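Local coordinates for DUF1955 domain-containing protein (Sulfolobus tokodaii, PDB 1WY6) that is of unknown function but folds as an all-helical repeat protein of a hyperthermophilic archaeon, a scaffold of the kind that often binds other macromolecules, at residues C55-D63 and C83-V94; V102-I113 and I131-D140. All coordinates share one frame; numbering follows the deposited sequence.

Interaction 1: C55-D63 and C83-V94; sequences CRYMFQVLD and CGVINNTLNEHV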
# COMPACT_ATOMS: atom_id res chain seq x y z
N CYS A 55 8.46 1.80 -6.84
CA CYS A 55 7.90 0.55 -6.35
C CYS A 55 8.95 -0.55 -6.18
O CYS A 55 8.73 -1.53 -5.47
CB CYS A 55 6.78 0.07 -7.29
SG CYS A 55 5.26 1.06 -7.11
N ARG A 56 10.09 -0.37 -6.84
CA ARG A 56 11.18 -1.34 -6.73
C ARG A 56 11.77 -1.35 -5.32
O ARG A 56 12.36 -2.35 -4.91
CB ARG A 56 12.33 -1.00 -7.68
CG ARG A 56 12.08 -1.14 -9.17
CD ARG A 56 13.35 -0.72 -9.91
NE ARG A 56 14.50 -1.48 -9.44
CZ ARG A 56 15.78 -1.12 -9.59
NH1 ARG A 56 16.09 0.01 -10.21
NH2 ARG A 56 16.74 -1.90 -9.14
N TYR A 57 11.61 -0.25 -4.58
CA TYR A 57 12.18 -0.13 -3.24
C TYR A 57 11.20 0.01 -2.08
O TYR A 57 11.52 -0.34 -0.94
CB TYR A 57 13.13 1.08 -3.17
CG TYR A 57 14.10 1.22 -4.32
CD1 TYR A 57 14.87 0.13 -4.74
CD2 TYR A 57 14.28 2.45 -4.96
CE1 TYR A 57 15.80 0.26 -5.78
CE2 TYR A 57 15.20 2.59 -6.00
CZ TYR A 57 15.96 1.49 -6.41
OH TYR A 57 16.85 1.62 -7.45
N MET A 58 10.02 0.54 -2.36
CA MET A 58 9.01 0.78 -1.33
C MET A 58 8.92 -0.28 -0.24
O MET A 58 9.03 0.03 0.94
CB MET A 58 7.63 0.97 -1.96
CG MET A 58 6.54 1.24 -0.93
SD MET A 58 4.93 1.62 -1.65
CE MET A 58 5.13 3.35 -2.01
N PHE A 59 8.74 -1.54 -0.63
CA PHE A 59 8.61 -2.59 0.36
C PHE A 59 9.87 -2.90 1.16
O PHE A 59 9.79 -3.26 2.33
CB PHE A 59 8.05 -3.84 -0.32
CG PHE A 59 6.70 -3.61 -0.97
CD1 PHE A 59 6.48 -3.96 -2.29
CD2 PHE A 59 5.68 -2.98 -0.26
CE1 PHE A 59 5.25 -3.68 -2.91
CE2 PHE A 59 4.46 -2.70 -0.86
CZ PHE A 59 4.24 -3.05 -2.19
N GLN A 60 11.04 -2.74 0.54
CA GLN A 60 12.31 -2.97 1.25
C GLN A 60 12.42 -1.92 2.36
O GLN A 60 12.88 -2.20 3.47
CB GLN A 60 13.50 -2.79 0.31
CG GLN A 60 13.60 -3.80 -0.83
CD GLN A 60 14.65 -3.40 -1.85
OE1 GLN A 60 15.77 -3.02 -1.49
NE2 GLN A 60 14.30 -3.50 -3.13
N VAL A 61 12.01 -0.70 2.04
CA VAL A 61 12.04 0.39 3.00
C VAL A 61 11.07 0.11 4.14
O VAL A 61 11.44 0.19 5.31
CB VAL A 61 11.65 1.73 2.36
CG1 VAL A 61 11.55 2.80 3.44
CG2 VAL A 61 12.68 2.12 1.31
N LEU A 62 9.82 -0.23 3.79
CA LEU A 62 8.80 -0.51 4.80
C LEU A 62 9.18 -1.66 5.73
O LEU A 62 8.90 -1.61 6.92
CB LEU A 62 7.46 -0.82 4.12
CG LEU A 62 6.73 0.38 3.51
CD1 LEU A 62 5.45 -0.09 2.84
CD2 LEU A 62 6.43 1.40 4.60
N ASP A 63 9.81 -2.70 5.17
CA ASP A 63 10.25 -3.85 5.96
C ASP A 63 11.26 -3.42 7.03
O ASP A 63 11.32 -3.98 8.12
CB ASP A 63 10.93 -4.88 5.06
CG ASP A 63 9.94 -5.73 4.27
OD1 ASP A 63 10.39 -6.38 3.31
OD2 ASP A 63 8.74 -5.76 4.61
N CYS A 83 1.85 -0.01 -5.61
CA CYS A 83 3.09 -0.77 -5.76
C CYS A 83 2.78 -2.26 -5.68
O CYS A 83 3.49 -3.09 -6.24
CB CYS A 83 4.10 -0.37 -4.70
SG CYS A 83 4.99 1.16 -5.10
N GLY A 84 1.71 -2.61 -4.97
CA GLY A 84 1.33 -4.01 -4.90
C GLY A 84 0.89 -4.43 -6.29
O GLY A 84 1.28 -5.49 -6.79
N VAL A 85 0.09 -3.59 -6.94
CA VAL A 85 -0.40 -3.88 -8.29
C VAL A 85 0.71 -3.84 -9.34
O VAL A 85 0.79 -4.72 -10.19
CB VAL A 85 -1.53 -2.89 -8.70
CG1 VAL A 85 -1.97 -3.17 -10.15
CG2 VAL A 85 -2.73 -3.05 -7.77
N ILE A 86 1.57 -2.82 -9.29
CA ILE A 86 2.65 -2.71 -10.26
C ILE A 86 3.59 -3.90 -10.10
O ILE A 86 4.02 -4.50 -11.09
CB ILE A 86 3.45 -1.40 -10.06
CG1 ILE A 86 2.54 -0.20 -10.28
CG2 ILE A 86 4.63 -1.36 -11.03
CD1 ILE A 86 3.23 1.15 -10.12
N ASN A 87 3.91 -4.23 -8.86
CA ASN A 87 4.78 -5.36 -8.57
C ASN A 87 3.97 -6.66 -8.63
O ASN A 87 4.49 -7.74 -8.37
CB ASN A 87 5.39 -5.19 -7.17
CG ASN A 87 6.45 -4.10 -7.12
OD1 ASN A 87 6.39 -3.12 -7.87
ND2 ASN A 87 7.42 -4.25 -6.23
N ASN A 88 2.69 -6.54 -8.98
CA ASN A 88 1.79 -7.69 -9.05
C ASN A 88 2.05 -8.60 -7.86
O ASN A 88 2.08 -9.82 -7.99
CB ASN A 88 2.01 -8.48 -10.34
CG ASN A 88 0.90 -9.49 -10.60
OD1 ASN A 88 -0.28 -9.15 -10.60
ND2 ASN A 88 1.28 -10.74 -10.82
N THR A 89 2.24 -7.98 -6.71
CA THR A 89 2.51 -8.74 -5.50
C THR A 89 1.69 -8.24 -4.32
O THR A 89 1.54 -7.05 -4.10
CB THR A 89 4.02 -8.66 -5.13
OG1 THR A 89 4.30 -9.58 -4.07
CG2 THR A 89 4.39 -7.24 -4.67
N LEU A 90 1.15 -9.19 -3.57
CA LEU A 90 0.36 -8.89 -2.39
C LEU A 90 1.27 -9.20 -1.20
O LEU A 90 2.00 -10.19 -1.23
CB LEU A 90 -0.88 -9.79 -2.37
CG LEU A 90 -1.91 -9.60 -1.25
CD1 LEU A 90 -2.41 -8.17 -1.25
CD2 LEU A 90 -3.06 -10.58 -1.46
N ASN A 91 1.24 -8.35 -0.18
CA ASN A 91 2.06 -8.55 1.01
C ASN A 91 1.40 -7.84 2.19
O ASN A 91 0.39 -7.15 2.02
CB ASN A 91 3.47 -7.99 0.79
CG ASN A 91 3.46 -6.51 0.51
OD1 ASN A 91 2.83 -5.75 1.23
ND2 ASN A 91 4.17 -6.10 -0.53
N GLU A 92 1.97 -8.00 3.38
CA GLU A 92 1.40 -7.39 4.57
C GLU A 92 1.25 -5.87 4.49
O GLU A 92 0.31 -5.32 5.07
CB GLU A 92 2.23 -7.76 5.81
CG GLU A 92 3.62 -7.15 5.81
CD GLU A 92 4.39 -7.47 7.08
OE1 GLU A 92 5.57 -7.06 7.16
OE2 GLU A 92 3.83 -8.13 7.98
N HIS A 93 2.18 -5.21 3.80
CA HIS A 93 2.12 -3.76 3.65
C HIS A 93 0.90 -3.40 2.83
O HIS A 93 0.12 -2.53 3.21
CB HIS A 93 3.39 -3.23 2.97
CG HIS A 93 4.65 -3.57 3.70
ND1 HIS A 93 4.81 -3.38 5.05
CD2 HIS A 93 5.81 -4.13 3.26
CE1 HIS A 93 6.00 -3.81 5.42
NE2 HIS A 93 6.63 -4.27 4.36
N VAL A 94 0.72 -4.08 1.70
CA VAL A 94 -0.43 -3.83 0.85
C VAL A 94 -1.74 -4.06 1.58
O VAL A 94 -2.64 -3.24 1.51
CB VAL A 94 -0.43 -4.73 -0.41
CG1 VAL A 94 -1.71 -4.48 -1.22
CG2 VAL A 94 0.80 -4.45 -1.26

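Interaction 2: V102-I113 and I131-D140; sequences VIQGKRDKLEEI and IANALRRVGD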
# COMPACT_ATOMS: atom_id res chain seq x y z
N VAL A 102 -9.94 1.41 3.91
CA VAL A 102 -11.34 1.12 4.21
C VAL A 102 -11.78 1.90 5.45
O VAL A 102 -12.84 2.52 5.47
CB VAL A 102 -11.57 -0.38 4.49
CG1 VAL A 102 -13.04 -0.63 4.80
CG2 VAL A 102 -11.14 -1.22 3.29
N ILE A 103 -10.94 1.85 6.48
CA ILE A 103 -11.20 2.50 7.76
C ILE A 103 -11.22 4.02 7.65
O ILE A 103 -11.84 4.70 8.47
CB ILE A 103 -10.13 2.07 8.79
CG1 ILE A 103 -10.25 0.56 9.03
CG2 ILE A 103 -10.31 2.82 10.08
CD1 ILE A 103 -9.18 0.02 9.98
N GLN A 104 -10.52 4.55 6.65
CA GLN A 104 -10.49 5.98 6.43
C GLN A 104 -11.70 6.36 5.57
O GLN A 104 -12.00 7.53 5.38
CB GLN A 104 -9.20 6.38 5.70
CG GLN A 104 -7.96 6.40 6.59
CD GLN A 104 -6.69 6.63 5.80
OE1 GLN A 104 -5.63 6.88 6.38
NE2 GLN A 104 -6.78 6.54 4.48
N GLY A 105 -12.38 5.33 5.08
CA GLY A 105 -13.55 5.55 4.24
C GLY A 105 -13.18 6.11 2.89
O GLY A 105 -13.98 6.82 2.27
N LYS A 106 -11.97 5.80 2.42
CA LYS A 106 -11.51 6.29 1.12
C LYS A 106 -11.96 5.37 -0.00
O LYS A 106 -11.15 4.73 -0.68
CB LYS A 106 -9.99 6.45 1.12
CG LYS A 106 -9.51 7.61 1.98
CD LYS A 106 -8.01 7.77 1.94
CE LYS A 106 -7.57 8.92 2.86
NZ LYS A 106 -8.04 10.24 2.39
N ARG A 107 -13.27 5.32 -0.18
CA ARG A 107 -13.92 4.50 -1.19
C ARG A 107 -13.44 4.90 -2.57
O ARG A 107 -13.30 4.07 -3.46
CB ARG A 107 -15.44 4.70 -1.09
CG ARG A 107 -16.26 4.06 -2.20
CD ARG A 107 -17.74 4.33 -1.95
NE ARG A 107 -18.62 3.78 -2.99
CZ ARG A 107 -18.71 2.49 -3.29
NH1 ARG A 107 -17.96 1.61 -2.64
NH2 ARG A 107 -19.55 2.08 -4.23
N ASP A 108 -13.20 6.20 -2.74
CA ASP A 108 -12.73 6.75 -4.00
C ASP A 108 -11.41 6.12 -4.43
O ASP A 108 -11.26 5.72 -5.58
CB ASP A 108 -12.58 8.28 -3.88
CG ASP A 108 -11.57 8.70 -2.82
OD1 ASP A 108 -11.45 8.01 -1.79
OD2 ASP A 108 -10.90 9.74 -3.01
N LYS A 109 -10.45 6.04 -3.51
CA LYS A 109 -9.14 5.45 -3.81
C LYS A 109 -9.28 3.96 -4.15
O LYS A 109 -8.71 3.49 -5.13
CB LYS A 109 -8.20 5.65 -2.62
CG LYS A 109 -7.96 7.12 -2.26
CD LYS A 109 -7.30 7.87 -3.41
CE LYS A 109 -7.35 9.39 -3.24
NZ LYS A 109 -6.59 9.86 -2.06
N LEU A 110 -10.06 3.24 -3.36
CA LEU A 110 -10.29 1.81 -3.61
C LEU A 110 -10.93 1.56 -4.98
O LEU A 110 -10.59 0.58 -5.65
CB LEU A 110 -11.18 1.22 -2.50
CG LEU A 110 -10.55 1.19 -1.11
CD1 LEU A 110 -11.58 0.80 -0.06
CD2 LEU A 110 -9.37 0.21 -1.12
N GLU A 111 -11.85 2.43 -5.40
CA GLU A 111 -12.50 2.28 -6.70
C GLU A 111 -11.53 2.54 -7.85
O GLU A 111 -11.56 1.87 -8.88
CB GLU A 111 -13.69 3.22 -6.84
CG GLU A 111 -14.80 2.95 -5.85
CD GLU A 111 -16.12 3.56 -6.30
OE1 GLU A 111 -17.05 3.64 -5.47
OE2 GLU A 111 -16.22 3.94 -7.49
N GLU A 112 -10.66 3.54 -7.67
CA GLU A 112 -9.65 3.85 -8.67
C GLU A 112 -8.77 2.60 -8.90
O GLU A 112 -8.52 2.20 -10.03
CB GLU A 112 -8.81 5.03 -8.19
CG GLU A 112 -9.58 6.35 -8.23
CD GLU A 112 -8.98 7.42 -7.34
OE1 GLU A 112 -7.78 7.30 -7.01
OE2 GLU A 112 -9.70 8.37 -6.97
N ILE A 113 -8.31 1.99 -7.81
CA ILE A 113 -7.50 0.78 -7.93
C ILE A 113 -8.31 -0.30 -8.65
O ILE A 113 -7.80 -1.01 -9.53
CB ILE A 113 -7.11 0.22 -6.54
CG1 ILE A 113 -6.06 1.12 -5.88
CG2 ILE A 113 -6.59 -1.20 -6.67
CD1 ILE A 113 -4.71 1.08 -6.60
N ILE A 131 -8.62 -6.58 -3.41
CA ILE A 131 -9.34 -5.34 -3.73
C ILE A 131 -10.87 -5.52 -3.74
O ILE A 131 -11.61 -4.65 -3.29
CB ILE A 131 -8.90 -4.73 -5.10
CG1 ILE A 131 -7.47 -4.17 -5.00
CG2 ILE A 131 -9.83 -3.59 -5.50
CD1 ILE A 131 -6.39 -5.20 -4.95
N ALA A 132 -11.33 -6.65 -4.27
CA ALA A 132 -12.76 -6.94 -4.34
C ALA A 132 -13.38 -6.91 -2.94
O ALA A 132 -14.40 -6.27 -2.71
CB ALA A 132 -12.99 -8.31 -4.98
N ASN A 133 -12.74 -7.63 -2.02
CA ASN A 133 -13.22 -7.71 -0.66
C ASN A 133 -13.10 -6.38 0.09
O ASN A 133 -13.92 -6.07 0.95
CB ASN A 133 -12.48 -8.85 0.06
CG ASN A 133 -12.93 -10.23 -0.42
OD1 ASN A 133 -12.30 -11.24 -0.13
ND2 ASN A 133 -14.04 -10.26 -1.15
N ALA A 134 -12.08 -5.58 -0.24
CA ALA A 134 -11.94 -4.27 0.40
C ALA A 134 -13.07 -3.38 -0.14
O ALA A 134 -13.70 -2.63 0.60
CB ALA A 134 -10.58 -3.66 0.06
N LEU A 135 -13.32 -3.48 -1.44
CA LEU A 135 -14.37 -2.69 -2.06
C LEU A 135 -15.73 -3.01 -1.44
O LEU A 135 -16.49 -2.11 -1.09
CB LEU A 135 -14.41 -2.93 -3.57
CG LEU A 135 -13.33 -2.22 -4.38
CD1 LEU A 135 -13.27 -2.78 -5.80
CD2 LEU A 135 -13.60 -0.71 -4.40
N ARG A 136 -16.03 -4.30 -1.30
CA ARG A 136 -17.30 -4.70 -0.73
C ARG A 136 -17.44 -4.08 0.66
O ARG A 136 -18.56 -3.77 1.10
CB ARG A 136 -17.37 -6.23 -0.68
CG ARG A 136 -18.78 -6.78 -0.61
CD ARG A 136 -18.79 -8.26 -0.98
NE ARG A 136 -18.73 -8.45 -2.43
CZ ARG A 136 -18.16 -9.50 -3.03
NH1 ARG A 136 -18.16 -9.59 -4.35
NH2 ARG A 136 -17.57 -10.44 -2.31
N ARG A 137 -16.32 -3.87 1.34
CA ARG A 137 -16.32 -3.27 2.67
C ARG A 137 -16.68 -1.78 2.66
O ARG A 137 -17.03 -1.22 3.69
CB ARG A 137 -14.96 -3.45 3.37
CG ARG A 137 -14.67 -4.87 3.87
CD ARG A 137 -13.38 -4.90 4.69
NE ARG A 137 -13.47 -4.08 5.90
CZ ARG A 137 -12.43 -3.66 6.62
NH1 ARG A 137 -11.19 -3.98 6.25
NH2 ARG A 137 -12.62 -2.91 7.70
N VAL A 138 -16.57 -1.14 1.49
CA VAL A 138 -16.93 0.28 1.39
C VAL A 138 -18.26 0.49 0.67
O VAL A 138 -18.64 1.62 0.34
CB VAL A 138 -15.82 1.14 0.68
CG1 VAL A 138 -14.66 1.38 1.63
CG2 VAL A 138 -15.33 0.45 -0.57
N GLY A 139 -18.97 -0.61 0.42
CA GLY A 139 -20.27 -0.52 -0.23
C GLY A 139 -20.31 -0.63 -1.74
O GLY A 139 -21.35 -0.39 -2.36
N ASP A 140 -19.18 -1.02 -2.34
CA ASP A 140 -19.10 -1.15 -3.79
C ASP A 140 -19.23 -2.61 -4.25
O ASP A 140 -18.25 -3.21 -4.70
CB ASP A 140 -17.78 -0.58 -4.30
CG ASP A 140 -17.74 -0.45 -5.81
OD1 ASP A 140 -18.56 -1.11 -6.49
OD2 ASP A 140 -16.89 0.31 -6.32

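Interaction 1: C55-D63 and C83-V94
C55 and C83 are joined by a disulfide, SG to SG 2.0 Å, that ties helix 55-65 to helix 78-86. M58 comes alongside, its SD 3.5 Å from SG of C83. The tight part of the contact is built round F59, a knob among C83, G84, H93 and V94. Its CG stands anti to the carbonyl carbon (chi1 -59°), which sends the ring across. ND2 of N91 lies over the centre of one ring face, 3.2 Å above the plane, with the amide plane steeply inclined to the ring, while N91 OD1 caps helix 92-103 through V94 N. The ring of H93 lies almost parallel to that of F59 but meets it rim to rim, centroids 6.0 Å apart. L62 CB covers one face of the imidazole in a CH-pi contact, 3.6 Å from the ring centroid.

The margin toward solvent is polar and less closely packed, with I86 and D63 exposed there. I86 brushes SG of C55 with its CD1, and N87 ND2 gives a bent bond (148°) to O of C55 from above the carbonyl plane. The exception is the short bond at the far end, where D63 accepts from H93: NE2 to OD2 is 2.6 Å, near the imidazole plane but above that of the carboxylate. E92 OE1, a like charge, lies 4.3 Å from D63 OD2. A covalent link at one end and a short His-carboxylate bond at the other thus bracket F59, and D63 would probably favour a protonated H93.

Interaction 2: V102-I113 and I131-D140
R107 holds its CG opposite the backbone N (chi1 172°) and stays extended to NE, which carries the guanidinium past V138 to D140; chi3 of R137 (63°) bends that chain back until CG1 of V102 lies 3.5 Å above the centre of its guanidinium. The rest of the interface is apolar. L110 CD1 meets V138 CG1 at 3.6 Å, L110 CB packs on CD2 of L135, and I113 CG2 touches I131 CG1 at 3.5 Å.

No N-H of R107 points at the carboxylate oxygens of E111 or D140, so charge alone joins them. NE of R107 is 2.9 Å from OE1 of E111, whose carboxylate carbon lies over the guanidinium face, and NH2 of R107 makes a long ion pair with OD2 of D140; E111 OE2 also pairs with R115. Exchanging R107 for an alanine would probably leave the close carboxylates of E111 and D140 (OE1 to OD2 3.4 Å) poorly offset, with R115 as the counter-charge of E111. D140 OD1 caps helix 141-153 at D143 N, after the Schellman motif at G139. Helices 107-117 and 125-137, their local axes 9.8 Å apart at 149°, form the near-antiparallel packing familiar from helical repeat proteins.

From the N terminus, the chain passes through helices 7-19, 23-36 and 44-52 before helix 55-65 opens interaction 1. This contact closes a loop holding most of helix 78-86 and joins helix 55-65 both to the end of that helix and to the start of helix 92-103. Interaction 2 opens at the other end of helix 92-103 and closes a second loop across the 114-130 span, tying helices 92-103 and 107-117 to helix 125-137. The loops follow in series, neither nesting nor crossing, with centres about 19 Å apart. Helix 92-103 serves both, so the two contacts pass the helical array on from its middle toward the C-terminal helices.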